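Local coordinates for transferrin (Manduca sexta, PDB 6WB6), which carries ferric iron in the insect as a secreted transport protein, holding a single Fe(3+) ion per molecule together with a carbonate anion, at residues K222-F225 against T226-F230; N243-P246 against E247-R250; P473-Y476 against L477-R481; K490-G493 against E494-G498; Y621-F624 against L625-N628. One frame throughout, in Å; residues are numbered along the deposited sequence.

Contact 1: residues K222-F225 against T226-F230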
loop_
_atom_site.group_PDB
_atom_site.type_symbol
_atom_site.label_atom_id
_atom_site.label_comp_id
_atom_site.label_asym_id
_atom_site.label_seq_id
_atom_site.Cartn_x
_atom_site.Cartn_y
_atom_site.Cartn_z
ATOM N N LYS A 222 -23.675 0.355 10.994
ATOM C CA LYS A 222 -23.872 -0.999 11.494
ATOM C C LYS A 222 -24.738 -0.960 12.743
ATOM O O LYS A 222 -24.906 0.074 13.385
ATOM C CB LYS A 222 -22.554 -1.730 11.784
ATOM C CG LYS A 222 -21.708 -1.173 12.899
ATOM C CD LYS A 222 -20.494 -2.052 13.171
ATOM C CE LYS A 222 -19.470 -1.316 14.008
ATOM N NZ LYS A 222 -18.103 -1.950 13.967
ATOM N N VAL A 223 -25.264 -2.134 13.085
ATOM C CA VAL A 223 -26.340 -2.231 14.060
ATOM C C VAL A 223 -25.874 -1.745 15.413
ATOM O O VAL A 223 -26.574 -1.004 16.107
ATOM C CB VAL A 223 -26.834 -3.684 14.146
ATOM C CG1 VAL A 223 -27.746 -3.876 15.363
ATOM C CG2 VAL A 223 -27.508 -4.032 12.871
ATOM N N ILE A 224 -24.691 -2.187 15.824
ATOM C CA ILE A 224 -24.289 -1.996 17.202
ATOM C C ILE A 224 -24.159 -0.516 17.504
ATOM O O ILE A 224 -24.569 -0.056 18.580
ATOM C CB ILE A 224 -22.996 -2.781 17.494
ATOM C CG1 ILE A 224 -22.647 -2.686 18.965
ATOM C CG2 ILE A 224 -21.828 -2.289 16.640
ATOM C CD1 ILE A 224 -21.592 -3.711 19.413
ATOM N N PHE A 225 -23.620 0.264 16.553
ATOM C CA PHE A 225 -23.582 1.709 16.752
ATOM C C PHE A 225 -24.953 2.325 16.585
ATOM O O PHE A 225 -25.215 3.391 17.151
ATOM C CB PHE A 225 -22.594 2.382 15.798
ATOM C CG PHE A 225 -21.192 2.412 16.324
ATOM C CD1 PHE A 225 -20.358 1.352 16.114
ATOM C CD2 PHE A 225 -20.724 3.487 17.053
ATOM C CE1 PHE A 225 -19.098 1.346 16.603
ATOM C CE2 PHE A 225 -19.434 3.488 17.546
ATOM C CZ PHE A 225 -18.630 2.411 17.324
ATOM N N THR A 226 -25.843 1.688 15.827
ATOM C CA THR A 226 -27.197 2.223 15.724
ATOM C C THR A 226 -27.950 2.008 17.035
ATOM O O THR A 226 -28.588 2.925 17.565
ATOM C CB THR A 226 -27.938 1.577 14.562
ATOM O OG1 THR A 226 -27.219 1.797 13.337
ATOM C CG2 THR A 226 -29.341 2.142 14.430
ATOM N N ARG A 227 -27.849 0.809 17.591
ATOM C CA ARG A 227 -28.518 0.523 18.845
ATOM C C ARG A 227 -27.974 1.394 19.977
ATOM O O ARG A 227 -28.746 1.978 20.736
ATOM C CB ARG A 227 -28.375 -0.961 19.144
ATOM C CG ARG A 227 -29.183 -1.778 18.197
ATOM C CD ARG A 227 -29.218 -3.246 18.574
ATOM N NE ARG A 227 -29.879 -3.465 19.850
ATOM C CZ ARG A 227 -31.192 -3.514 20.012
ATOM N NH1 ARG A 227 -31.998 -3.362 18.972
ATOM N NH2 ARG A 227 -31.686 -3.726 21.225
ATOM N N LYS A 228 -26.658 1.545 20.071
ATOM C CA LYS A 228 -26.105 2.341 21.162
ATOM C C LYS A 228 -26.416 3.820 20.999
ATOM O O LYS A 228 -26.570 4.533 21.997
ATOM C CB LYS A 228 -24.600 2.146 21.247
ATOM C CG LYS A 228 -24.229 0.741 21.528
ATOM C CD LYS A 228 -22.743 0.589 21.743
ATOM C CE LYS A 228 -22.472 -0.807 22.183
ATOM N NZ LYS A 228 -21.027 -1.096 22.115
ATOM N N PHE A 229 -26.508 4.292 19.761
ATOM C CA PHE A 229 -26.849 5.686 19.525
ATOM C C PHE A 229 -28.162 6.018 20.206
ATOM O O PHE A 229 -28.345 7.130 20.687
ATOM C CB PHE A 229 -26.927 5.952 18.014
ATOM C CG PHE A 229 -27.181 7.404 17.637
ATOM C CD1 PHE A 229 -26.169 8.343 17.697
ATOM C CD2 PHE A 229 -28.416 7.799 17.171
ATOM C CE1 PHE A 229 -26.408 9.660 17.324
ATOM C CE2 PHE A 229 -28.665 9.105 16.806
ATOM C CZ PHE A 229 -27.664 10.034 16.884
ATOM N N PHE A 230 -29.068 5.047 20.278
ATOM C CA PHE A 230 -30.370 5.216 20.894
ATOM C C PHE A 230 -30.436 4.616 22.286
ATOM O O PHE A 230 -31.526 4.305 22.767
ATOM C CB PHE A 230 -31.429 4.600 19.995
ATOM C CG PHE A 230 -31.495 5.238 18.628
ATOM C CD1 PHE A 230 -31.915 6.546 18.482
ATOM C CD2 PHE A 230 -31.127 4.535 17.499
ATOM C CE1 PHE A 230 -31.977 7.113 17.241
ATOM C CE2 PHE A 230 -31.188 5.101 16.270
ATOM C CZ PHE A 230 -31.609 6.391 16.132
#

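Contact 2: residues N243-P246 against E247-R250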
loop_
_atom_site.group_PDB
_atom_site.type_symbol
_atom_site.label_atom_id
_atom_site.label_comp_id
_atom_site.label_asym_id
_atom_site.label_seq_id
_atom_site.Cartn_x
_atom_site.Cartn_y
_atom_site.Cartn_z
ATOM N N ASN A 243 -30.117 10.660 24.598
ATOM C CA ASN A 243 -30.967 11.762 24.152
ATOM C C ASN A 243 -31.652 11.484 22.823
ATOM O O ASN A 243 -32.586 12.208 22.453
ATOM C CB ASN A 243 -30.137 13.031 24.016
ATOM C CG ASN A 243 -29.797 13.635 25.347
ATOM O OD1 ASN A 243 -30.499 13.405 26.337
ATOM N ND2 ASN A 243 -28.719 14.409 25.391
ATOM N N GLU A 244 -31.217 10.461 22.104
ATOM C CA GLU A 244 -31.781 10.139 20.802
ATOM C C GLU A 244 -32.930 9.166 20.968
ATOM O O GLU A 244 -32.852 8.232 21.770
ATOM C CB GLU A 244 -30.699 9.538 19.912
ATOM C CG GLU A 244 -29.478 10.396 19.881
ATOM C CD GLU A 244 -29.712 11.709 19.156
ATOM O OE1 GLU A 244 -30.756 11.834 18.488
ATOM O OE2 GLU A 244 -28.841 12.601 19.242
ATOM N N ASN A 245 -34.000 9.402 20.213
ATOM C CA ASN A 245 -35.225 8.619 20.283
ATOM C C ASN A 245 -35.320 7.686 19.081
ATOM O O ASN A 245 -35.496 8.165 17.953
ATOM C CB ASN A 245 -36.436 9.563 20.332
ATOM C CG ASN A 245 -37.770 8.823 20.374
ATOM O OD1 ASN A 245 -37.806 7.604 20.548
ATOM N ND2 ASN A 245 -38.877 9.564 20.208
ATOM N N PRO A 246 -35.249 6.363 19.267
ATOM C CA PRO A 246 -35.263 5.453 18.107
ATOM C C PRO A 246 -36.556 5.459 17.331
ATOM O O PRO A 246 -36.554 5.076 16.156
ATOM C CB PRO A 246 -35.041 4.075 18.746
ATOM C CG PRO A 246 -35.520 4.248 20.155
ATOM C CD PRO A 246 -35.131 5.624 20.533
ATOM N N GLU A 247 -37.672 5.811 17.977
ATOM C CA GLU A 247 -38.964 5.818 17.301
ATOM C C GLU A 247 -38.987 6.796 16.137
ATOM O O GLU A 247 -39.803 6.647 15.218
ATOM C CB GLU A 247 -40.068 6.173 18.300
ATOM C CG GLU A 247 -40.431 5.022 19.213
ATOM C CD GLU A 247 -41.389 5.421 20.329
ATOM O OE1 GLU A 247 -41.691 6.628 20.465
ATOM O OE2 GLU A 247 -41.839 4.518 21.062
ATOM N N GLU A 248 -38.141 7.817 16.179
ATOM C CA GLU A 248 -38.047 8.775 15.081
ATOM C C GLU A 248 -37.273 8.240 13.884
ATOM O O GLU A 248 -37.241 8.904 12.846
ATOM C CB GLU A 248 -37.400 10.072 15.580
ATOM C CG GLU A 248 -38.263 10.810 16.625
ATOM C CD GLU A 248 -39.713 10.891 16.183
ATOM O OE1 GLU A 248 -39.948 11.427 15.075
ATOM O OE2 GLU A 248 -40.606 10.382 16.908
ATOM N N PHE A 249 -36.680 7.054 13.991
ATOM C CA PHE A 249 -35.815 6.509 12.957
ATOM C C PHE A 249 -36.217 5.079 12.671
ATOM O O PHE A 249 -36.946 4.452 13.436
ATOM C CB PHE A 249 -34.340 6.580 13.369
ATOM C CG PHE A 249 -33.879 7.965 13.608
ATOM C CD1 PHE A 249 -34.078 8.567 14.840
ATOM C CD2 PHE A 249 -33.316 8.698 12.584
ATOM C CE1 PHE A 249 -33.682 9.842 15.063
ATOM C CE2 PHE A 249 -32.923 9.990 12.795
ATOM C CZ PHE A 249 -33.125 10.574 14.045
ATOM N N ARG A 250 -35.730 4.578 11.539
ATOM C CA ARG A 250 -36.071 3.250 11.075
ATOM C C ARG A 250 -34.913 2.686 10.263
ATOM O O ARG A 250 -34.176 3.423 9.598
ATOM C CB ARG A 250 -37.333 3.265 10.200
ATOM C CG ARG A 250 -38.601 3.795 10.881
ATOM C CD ARG A 250 -39.338 2.730 11.685
ATOM N NE ARG A 250 -40.661 3.209 12.093
ATOM C CZ ARG A 250 -40.891 4.024 13.118
ATOM N NH1 ARG A 250 -39.899 4.464 13.865
ATOM N NH2 ARG A 250 -42.126 4.396 13.398
#

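Contact 3: residues P473-Y476 against L477-R481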
loop_
_atom_site.group_PDB
_atom_site.type_symbol
_atom_site.label_atom_id
_atom_site.label_comp_id
_atom_site.label_asym_id
_atom_site.label_seq_id
_atom_site.Cartn_x
_atom_site.Cartn_y
_atom_site.Cartn_z
ATOM N N PRO A 473 27.309 14.658 -11.077
ATOM C CA PRO A 473 28.352 15.702 -11.165
ATOM C C PRO A 473 28.637 16.154 -12.590
ATOM O O PRO A 473 28.889 17.344 -12.827
ATOM C CB PRO A 473 29.578 15.028 -10.536
ATOM C CG PRO A 473 29.042 13.802 -9.806
ATOM C CD PRO A 473 27.836 13.390 -10.538
ATOM N N LEU A 474 28.610 15.238 -13.558
ATOM C CA LEU A 474 28.847 15.645 -14.938
ATOM C C LEU A 474 27.723 16.543 -15.432
ATOM O O LEU A 474 27.972 17.590 -16.041
ATOM C CB LEU A 474 28.974 14.429 -15.851
ATOM C CG LEU A 474 30.325 14.116 -16.474
ATOM C CD1 LEU A 474 30.153 12.984 -17.511
ATOM C CD2 LEU A 474 30.939 15.341 -17.123
ATOM N N PHE A 475 26.471 16.142 -15.188
ATOM C CA PHE A 475 25.367 17.004 -15.580
ATOM C C PHE A 475 25.407 18.308 -14.824
ATOM O O PHE A 475 25.093 19.371 -15.383
ATOM C CB PHE A 475 24.006 16.374 -15.330
ATOM C CG PHE A 475 22.881 17.371 -15.479
ATOM C CD1 PHE A 475 22.335 17.621 -16.728
ATOM C CD2 PHE A 475 22.413 18.094 -14.399
ATOM C CE1 PHE A 475 21.336 18.552 -16.893
ATOM C CE2 PHE A 475 21.410 19.039 -14.556
ATOM C CZ PHE A 475 20.865 19.264 -15.811
ATOM N N TYR A 476 25.717 18.249 -13.531
ATOM C CA TYR A 476 25.669 19.476 -12.750
ATOM C C TYR A 476 26.652 20.490 -13.296
ATOM O O TYR A 476 26.318 21.667 -13.450
ATOM C CB TYR A 476 25.945 19.206 -11.277
ATOM C CG TYR A 476 25.802 20.454 -10.437
ATOM C CD1 TYR A 476 26.857 21.349 -10.302
ATOM C CD2 TYR A 476 24.613 20.749 -9.787
ATOM C CE1 TYR A 476 26.727 22.485 -9.555
ATOM C CE2 TYR A 476 24.482 21.888 -9.026
ATOM C CZ TYR A 476 25.535 22.753 -8.918
ATOM O OH TYR A 476 25.386 23.878 -8.139
ATOM N N LEU A 477 27.858 20.045 -13.641
ATOM C CA LEU A 477 28.850 20.979 -14.157
ATOM C C LEU A 477 28.483 21.455 -15.560
ATOM O O LEU A 477 28.442 22.663 -15.821
ATOM C CB LEU A 477 30.228 20.323 -14.128
ATOM C CG LEU A 477 30.799 20.223 -12.706
ATOM C CD1 LEU A 477 32.027 19.340 -12.708
ATOM C CD2 LEU A 477 31.140 21.576 -12.166
ATOM N N ILE A 478 28.198 20.520 -16.473
ATOM C CA ILE A 478 27.779 20.894 -17.825
ATOM C C ILE A 478 26.604 21.866 -17.772
ATOM O O ILE A 478 26.579 22.876 -18.488
ATOM C CB ILE A 478 27.436 19.634 -18.648
ATOM C CG1 ILE A 478 28.715 18.841 -18.973
ATOM C CG2 ILE A 478 26.738 20.013 -19.929
ATOM C CD1 ILE A 478 28.482 17.559 -19.705
ATOM N N ASN A 479 25.618 21.586 -16.915
ATOM C CA ASN A 479 24.417 22.422 -16.861
ATOM C C ASN A 479 24.753 23.859 -16.471
ATOM O O ASN A 479 24.209 24.810 -17.042
ATOM C CB ASN A 479 23.405 21.826 -15.880
ATOM C CG ASN A 479 22.153 22.683 -15.730
ATOM O OD1 ASN A 479 21.993 23.386 -14.741
ATOM N ND2 ASN A 479 21.257 22.608 -16.708
ATOM N N LYS A 480 25.635 24.039 -15.494
ATOM C CA LYS A 480 26.075 25.367 -15.100
ATOM C C LYS A 480 27.198 25.884 -15.990
ATOM O O LYS A 480 27.842 26.884 -15.662
ATOM C CB LYS A 480 26.508 25.357 -13.627
ATOM C CG LYS A 480 25.327 25.372 -12.651
ATOM C CD LYS A 480 25.629 26.143 -11.365
ATOM C CE LYS A 480 24.338 26.606 -10.665
ATOM N NZ LYS A 480 24.559 27.785 -9.748
ATOM N N ARG A 481 27.440 25.213 -17.113
ATOM C CA ARG A 481 28.447 25.600 -18.098
ATOM C C ARG A 481 29.843 25.729 -17.493
ATOM O O ARG A 481 30.732 26.324 -18.108
ATOM C CB ARG A 481 28.043 26.894 -18.814
ATOM C CG ARG A 481 27.285 26.657 -20.119
ATOM C CD ARG A 481 26.223 27.734 -20.356
ATOM N NE ARG A 481 25.739 27.751 -21.736
HETATM O O HOH W 1 23.615 22.500 -12.740
#

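Contact 4: residues K490-G493 against E494-G498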
loop_
_atom_site.group_PDB
_atom_site.type_symbol
_atom_site.label_atom_id
_atom_site.label_comp_id
_atom_site.label_asym_id
_atom_site.label_seq_id
_atom_site.Cartn_x
_atom_site.Cartn_y
_atom_site.Cartn_z
ATOM N N LYS A 490 36.819 13.918 -20.003
ATOM C CA LYS A 490 38.074 14.670 -19.965
ATOM C C LYS A 490 37.861 16.027 -19.302
ATOM O O LYS A 490 38.629 16.438 -18.427
ATOM C CB LYS A 490 38.649 14.849 -21.376
ATOM C CG LYS A 490 39.961 15.653 -21.398
ATOM C CD LYS A 490 40.392 16.080 -22.810
ATOM C CE LYS A 490 41.802 16.688 -22.810
ATOM N NZ LYS A 490 41.909 18.031 -22.157
ATOM N N ASN A 491 36.819 16.705 -19.683
ATOM C CA ASN A 491 36.620 18.059 -19.167
ATOM C C ASN A 491 36.308 18.014 -17.690
ATOM O O ASN A 491 36.745 18.943 -17.032
ATOM C CB ASN A 491 35.587 18.830 -19.915
ATOM C CG ASN A 491 36.167 19.478 -21.127
ATOM O OD1 ASN A 491 37.135 20.185 -21.038
ATOM N ND2 ASN A 491 35.564 19.245 -22.249
ATOM N N LEU A 492 35.535 17.023 -17.235
ATOM C CA LEU A 492 35.390 16.852 -15.794
ATOM C C LEU A 492 36.758 16.822 -15.151
ATOM O O LEU A 492 37.025 17.545 -14.181
ATOM C CB LEU A 492 34.626 15.569 -15.461
ATOM C CG LEU A 492 34.544 15.268 -13.952
ATOM C CD1 LEU A 492 33.734 16.349 -13.238
ATOM C CD2 LEU A 492 33.967 13.884 -13.673
ATOM N N GLY A 493 37.651 16.002 -15.716
ATOM C CA GLY A 493 39.004 15.916 -15.197
ATOM C C GLY A 493 39.688 17.264 -15.193
ATOM O O GLY A 493 40.418 17.598 -14.257
ATOM N N GLU A 494 39.427 18.078 -16.220
ATOM C CA GLU A 494 40.050 19.390 -16.278
ATOM C C GLU A 494 39.436 20.359 -15.273
ATOM O O GLU A 494 40.111 21.304 -14.863
ATOM C CB GLU A 494 39.966 19.961 -17.697
ATOM C CG GLU A 494 40.607 19.073 -18.777
ATOM C CD GLU A 494 42.130 18.916 -18.643
ATOM O OE1 GLU A 494 42.721 19.503 -17.712
ATOM O OE2 GLU A 494 42.737 18.198 -19.479
ATOM N N PHE A 495 38.190 20.152 -14.847
ATOM C CA PHE A 495 37.672 20.984 -13.761
ATOM C C PHE A 495 38.325 20.618 -12.428
ATOM O O PHE A 495 38.853 21.484 -11.724
ATOM C CB PHE A 495 36.159 20.866 -13.656
ATOM C CG PHE A 495 35.583 21.687 -12.539
ATOM C CD1 PHE A 495 35.564 21.203 -11.240
ATOM C CD2 PHE A 495 35.077 22.950 -12.783
ATOM C CE1 PHE A 495 35.039 21.972 -10.188
ATOM C CE2 PHE A 495 34.546 23.709 -11.741
ATOM C CZ PHE A 495 34.540 23.204 -10.434
ATOM N N PHE A 496 38.299 19.336 -12.058
ATOM C CA PHE A 496 39.008 18.878 -10.864
ATOM C C PHE A 496 40.455 18.570 -11.243
ATOM O O PHE A 496 40.936 17.443 -11.147
ATOM C CB PHE A 496 38.310 17.666 -10.257
ATOM C CG PHE A 496 36.942 17.970 -9.742
ATOM C CD1 PHE A 496 36.776 18.665 -8.558
ATOM C CD2 PHE A 496 35.825 17.572 -10.437
ATOM C CE1 PHE A 496 35.525 18.956 -8.072
ATOM C CE2 PHE A 496 34.565 17.865 -9.951
ATOM C CZ PHE A 496 34.424 18.561 -8.762
ATOM N N SER A 497 41.146 19.631 -11.666
ATOM C CA SER A 497 42.481 19.518 -12.243
ATOM C C SER A 497 43.512 18.979 -11.258
ATOM O O SER A 497 44.595 18.575 -11.689
ATOM C CB SER A 497 42.936 20.887 -12.773
ATOM O OG SER A 497 43.047 21.839 -11.728
ATOM N N GLY A 498 43.203 18.963 -9.961
ATOM C CA GLY A 498 44.048 18.305 -8.976
ATOM C C GLY A 498 43.967 16.796 -9.011
ATOM O O GLY A 498 44.732 16.131 -8.309
#

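Contact 5: residues Y621-F624 against L625-N628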
loop_
_atom_site.group_PDB
_atom_site.type_symbol
_atom_site.label_atom_id
_atom_site.label_comp_id
_atom_site.label_asym_id
_atom_site.label_seq_id
_atom_site.Cartn_x
_atom_site.Cartn_y
_atom_site.Cartn_z
ATOM N N TYR A 621 7.595 -6.293 -0.021
ATOM C CA TYR A 621 9.008 -5.974 -0.194
ATOM C C TYR A 621 9.946 -7.058 0.319
ATOM O O TYR A 621 11.150 -6.839 0.342
ATOM C CB TYR A 621 9.351 -4.654 0.505
ATOM C CG TYR A 621 8.415 -3.516 0.185
ATOM C CD1 TYR A 621 8.075 -3.215 -1.119
ATOM C CD2 TYR A 621 7.856 -2.759 1.197
ATOM C CE1 TYR A 621 7.223 -2.191 -1.415
ATOM C CE2 TYR A 621 6.999 -1.722 0.910
ATOM C CZ TYR A 621 6.684 -1.445 -0.401
ATOM O OH TYR A 621 5.828 -0.426 -0.718
ATOM N N GLY A 622 9.444 -8.222 0.716
ATOM C CA GLY A 622 10.285 -9.230 1.331
ATOM C C GLY A 622 10.878 -10.221 0.327
ATOM O O GLY A 622 10.596 -10.187 -0.867
ATOM N N GLU A 623 11.715 -11.114 0.851
ATOM C CA GLU A 623 12.224 -12.242 0.077
ATOM C C GLU A 623 11.078 -13.069 -0.481
ATOM O O GLU A 623 10.058 -13.263 0.174
ATOM C CB GLU A 623 13.103 -13.144 0.954
ATOM C CG GLU A 623 14.602 -12.982 0.777
ATOM C CD GLU A 623 15.388 -14.143 1.401
ATOM O OE1 GLU A 623 14.772 -15.185 1.725
ATOM O OE2 GLU A 623 16.620 -14.009 1.564
ATOM N N PHE A 624 11.240 -13.572 -1.700
ATOM C CA PHE A 624 10.205 -14.393 -2.314
ATOM C C PHE A 624 10.877 -15.643 -2.872
ATOM O O PHE A 624 11.710 -15.551 -3.779
ATOM C CB PHE A 624 9.457 -13.607 -3.389
ATOM C CG PHE A 624 8.220 -14.282 -3.866
ATOM C CD1 PHE A 624 8.294 -15.328 -4.771
ATOM C CD2 PHE A 624 6.985 -13.884 -3.407
ATOM C CE1 PHE A 624 7.172 -15.955 -5.199
ATOM C CE2 PHE A 624 5.855 -14.495 -3.833
ATOM C CZ PHE A 624 5.935 -15.541 -4.730
ATOM N N LEU A 625 10.549 -16.801 -2.307
ATOM C CA LEU A 625 11.272 -18.047 -2.579
ATOM C C LEU A 625 12.771 -17.805 -2.640
ATOM O O LEU A 625 13.423 -18.041 -3.655
ATOM C CB LEU A 625 10.807 -18.693 -3.873
ATOM C CG LEU A 625 9.319 -18.972 -3.943
ATOM C CD1 LEU A 625 8.883 -19.170 -5.403
ATOM C CD2 LEU A 625 9.017 -20.175 -3.073
ATOM N N LYS A 626 13.307 -17.297 -1.536
ATOM C CA LYS A 626 14.744 -17.052 -1.375
ATOM C C LYS A 626 15.320 -16.150 -2.462
ATOM O O LYS A 626 16.532 -16.148 -2.681
ATOM C CB LYS A 626 15.551 -18.364 -1.327
ATOM C CG LYS A 626 15.339 -19.181 -0.029
ATOM C CD LYS A 626 16.436 -20.234 0.208
ATOM C CE LYS A 626 16.116 -21.150 1.398
ATOM N NZ LYS A 626 15.300 -20.472 2.434
ATOM N N ASN A 627 14.479 -15.375 -3.151
ATOM C CA ASN A 627 14.944 -14.349 -4.075
ATOM C C ASN A 627 14.605 -12.971 -3.539
ATOM O O ASN A 627 13.506 -12.742 -3.039
ATOM C CB ASN A 627 14.324 -14.515 -5.453
ATOM C CG ASN A 627 14.806 -15.754 -6.145
ATOM O OD1 ASN A 627 15.383 -15.669 -7.200
ATOM N ND2 ASN A 627 14.581 -16.922 -5.535
ATOM N N ASN A 628 15.547 -12.059 -3.661
ATOM C CA ASN A 628 15.339 -10.701 -3.208
ATOM C C ASN A 628 15.037 -9.791 -4.379
ATOM O O ASN A 628 15.330 -10.103 -5.536
ATOM C CB ASN A 628 16.559 -10.212 -2.440
ATOM C CG ASN A 628 16.683 -10.904 -1.122
ATOM O OD1 ASN A 628 16.037 -10.511 -0.149
ATOM N ND2 ASN A 628 17.448 -11.999 -1.094
HETATM O O HOH W 2 11.627 -10.214 -3.554
HETATM O O HOH W 3 12.540 -16.906 1.002
#

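Contact 1: residues K222-F225 against T226-F230
Lys222 O, the carbonyl just ahead of helix 223-229, is taken by two donors of one residue: Thr226 OG1 at 2.9 Å and Thr226 N at 3.1 Å. The amide lies in the carbonyl plane while the hydroxyl comes in 51° above it. The hydroxyl gets there because it stands beside its own backbone N, on the side opposite the carbonyl carbon (chi1 -58°). The carbonyls that follow carry the ordinary i to i+4 bonds, the shortest running from Arg227 N to Val223 O at 2.7 Å; Lys228 N bonds to Ile224 O and Phe229 N to Phe225 O. Val223 CG1 lies alongside Arg227 CD at 3.6 Å, with strand 90-97 and Tyr251 beside them, and the arginine, bent at chi3, passes NE to Pro233 O. Ile224 CG1 runs beside Lys228 CE at 3.7 Å, with NZ going on to a salt bridge with Glu82. The Lys222 side chain makes a cation-pi contact with the iron ligand Tyr204. Buried Thr226 thus has its hydroxyl bonded within the first helical turn, while a lysine charge so close to Tyr204 would probably help offset negative charge on its phenolic oxygen.

Contact 2: residues N243-P246 against E247-R250
A short 3-10 turn delivers the chain into strand 249-252, and Asn245 opens it with an Asx turn: its OD1 accepts from Glu247 N, two residues on, at 3.1 Å. With CG anti to the backbone N (chi1 179°), the amide swings forward beside the carbonyl carbon, and the Glu247 amide meets OD1 from well above the plane of the amide group rather than on a lone pair. The main-chain oxygen of the same residue accepts as well, from Glu248 N at 3.2 Å. Pro246, having no N-H to place, fits the first position of the turn, and its carbonyl takes Phe249 N at 2.9 Å. The Phe249 ring comes in edge-on, CD1 standing 3.4 Å from Asn245 O with that oxygen in the ring plane, and the ring also packs against Phe230 and His97. Arg250 folds back, bent at chi2, and its NH1 bridges two carbonyls, Glu247 O at 2.6 Å and Phe249 O at 3.0 Å. Only the second of these lies in the guanidinium plane; the first is tilted 21° from it. Beyond the turn, Glu248 and Arg250 exchange backbone bonds with Lys98 and Val96. The Asx turn thus starts a 3-10 segment with two consecutive i to i+3 bonds, the entry to a strand antiparallel to 90-97.

Contact 3: residues P473-Y476 against L477-R481
Tyr476 O is gripped twice, by Lys480 N at 3.2 Å and by water 1 at 2.9 Å. The same water gives its other proton to Asn479 OD1 at 2.7 Å, so it links a carbonyl of the last helical turn to a side chain three residues further on, and it sits above one face of the Tyr476 ring, toward the rim. Shortest of the backbone bonds is Asn479 N to Phe475 O, 2.7 Å. Those two residues also meet through their side chains: Asn479 CB stands over a face of the Phe475 ring, 3.8 Å from its centroid, in a CH-pi contact. CG is anti to the backbone N in both (chi1 169° for Phe475, 178° for Asn479), so the side chains run side by side; ring and amide planes are 22° apart, and Asn479 ND2 comes to 3.5 Å from Phe475 CZ. Tyr476 runs likewise alongside Lys480, its OH 3.9 Å from Lys480 CE, while that hydroxyl bonds to Leu562 O. Phe475 faces helix 644-659 at Thr652, Ile653 and Val656. The helix ends in a Schellman motif, with Arg481 at positive phi and its N bonded to Ile478 O. Chemically, Tyr476 O has both an amide and a water, and the asparagine uses its aliphatic carbon on the ring while its amide oxygen takes the water.

Contact 4: residues K490-G493 against E494-G498
The last turn of helix 488-495 runs through Glu494 N to Lys490 O at 2.9 Å and Phe495 N to Asn491 O, then closes with Phe496 N on Leu492 O at 3.1 Å, Leu492 O also taking a weak bond from Phe495 N as the helix tightens. On the outer side Lys490 and Glu494, one turn apart, form a salt bridge, NZ to OE2 at 2.8 Å. The lysine stays extended until its final bend (chi4 -70°), the glutamate folds at chi2 (-66°), and NZ meets OE2 on its anti side, 28° out of the carboxylate plane. Glu494 OE1 has a second, long and weak ion pair with Lys519. Phe496 then leaves helical angles as the centre of an inverse gamma turn, and the chain enters strand 499-501, parallel to 458-461: this is the return leg of a beta-alpha-beta crossover in which helices 467-479 and 488-495 form the connection, within a domain of the periplasmic-binding-protein type. The turn brings the Phe496 ring round so that Leu492 CD1 touches its edge, in the ring plane, 3.7 Å from CD2. One face of that ring takes Phe495 CD1, 3.5 Å above the plane and over the centre, while Phe496 CG lies in the plane of the Phe495 ring. Gly493 O also receives a CA-H...O contact from Ser497 CA at 3.5 Å.

Contact 5: residues Y621-F624 against L625-N628
The Phe624 ring is met obliquely by Leu625, whose CD1 comes to 3.6 Å from CE1; the two side chains run side by side, pointing the same way. They flank a type I' beta turn from Phe624 to Asn627, a turn type common in two-residue beta hairpins, here with a single antiparallel bridge and no regular strands. A second pair of flat groups, the Glu623 carboxylate and the Asn628 amide, cross with their planes 71° apart, joined by a weak bond from Asn628 ND2 to Glu623 OE2 at 3.4 Å. The hydrogen-bonded pair of the bridge is reciprocal: Phe624 N gives to Asn627 O at 2.8 Å, in the carbonyl plane, and Asn627 N returns to Phe624 O at 2.8 Å from well above the plane. Positive phi at both Leu625 and Lys626 is what this turn type demands. With CG anti to the backbone N (chi1 -168°), the buried Phe624 ring reaches helix 360-375 at Val361, Ser364 and Lys365, and also touches Arg37, whereas Leu625 and Lys626 sit exposed at the tip. There the Lys626 backbone is tied back to Glu623 through water 3, which accepts from Lys626 N at 2.7 Å and donates to Glu623 OE1 at 2.9 Å.

In the fold
From the N terminus the five contacts follow in series; none nests in or crosses another, each closing just a turn of its own chain. Contact 1 starts helix 223-229 straight after strand 218-222, and contact 2 turns the chain back into strand 249-252. The two touch, Phe229 and Phe230 packing on Glu244, Pro246 and Phe249, in the iron-binding half. In the second transferrin-like half, contacts 3 and 4 end successive helices of one crossover, and Leu477 packs against Leu492, Phe495 and Phe496. Contact 5 lies nearer the middle, on the loop between helix 597-611 and strand 638-641; through Phe624 this loop meets both halves, at helix 360-375 and at Arg37 of the first.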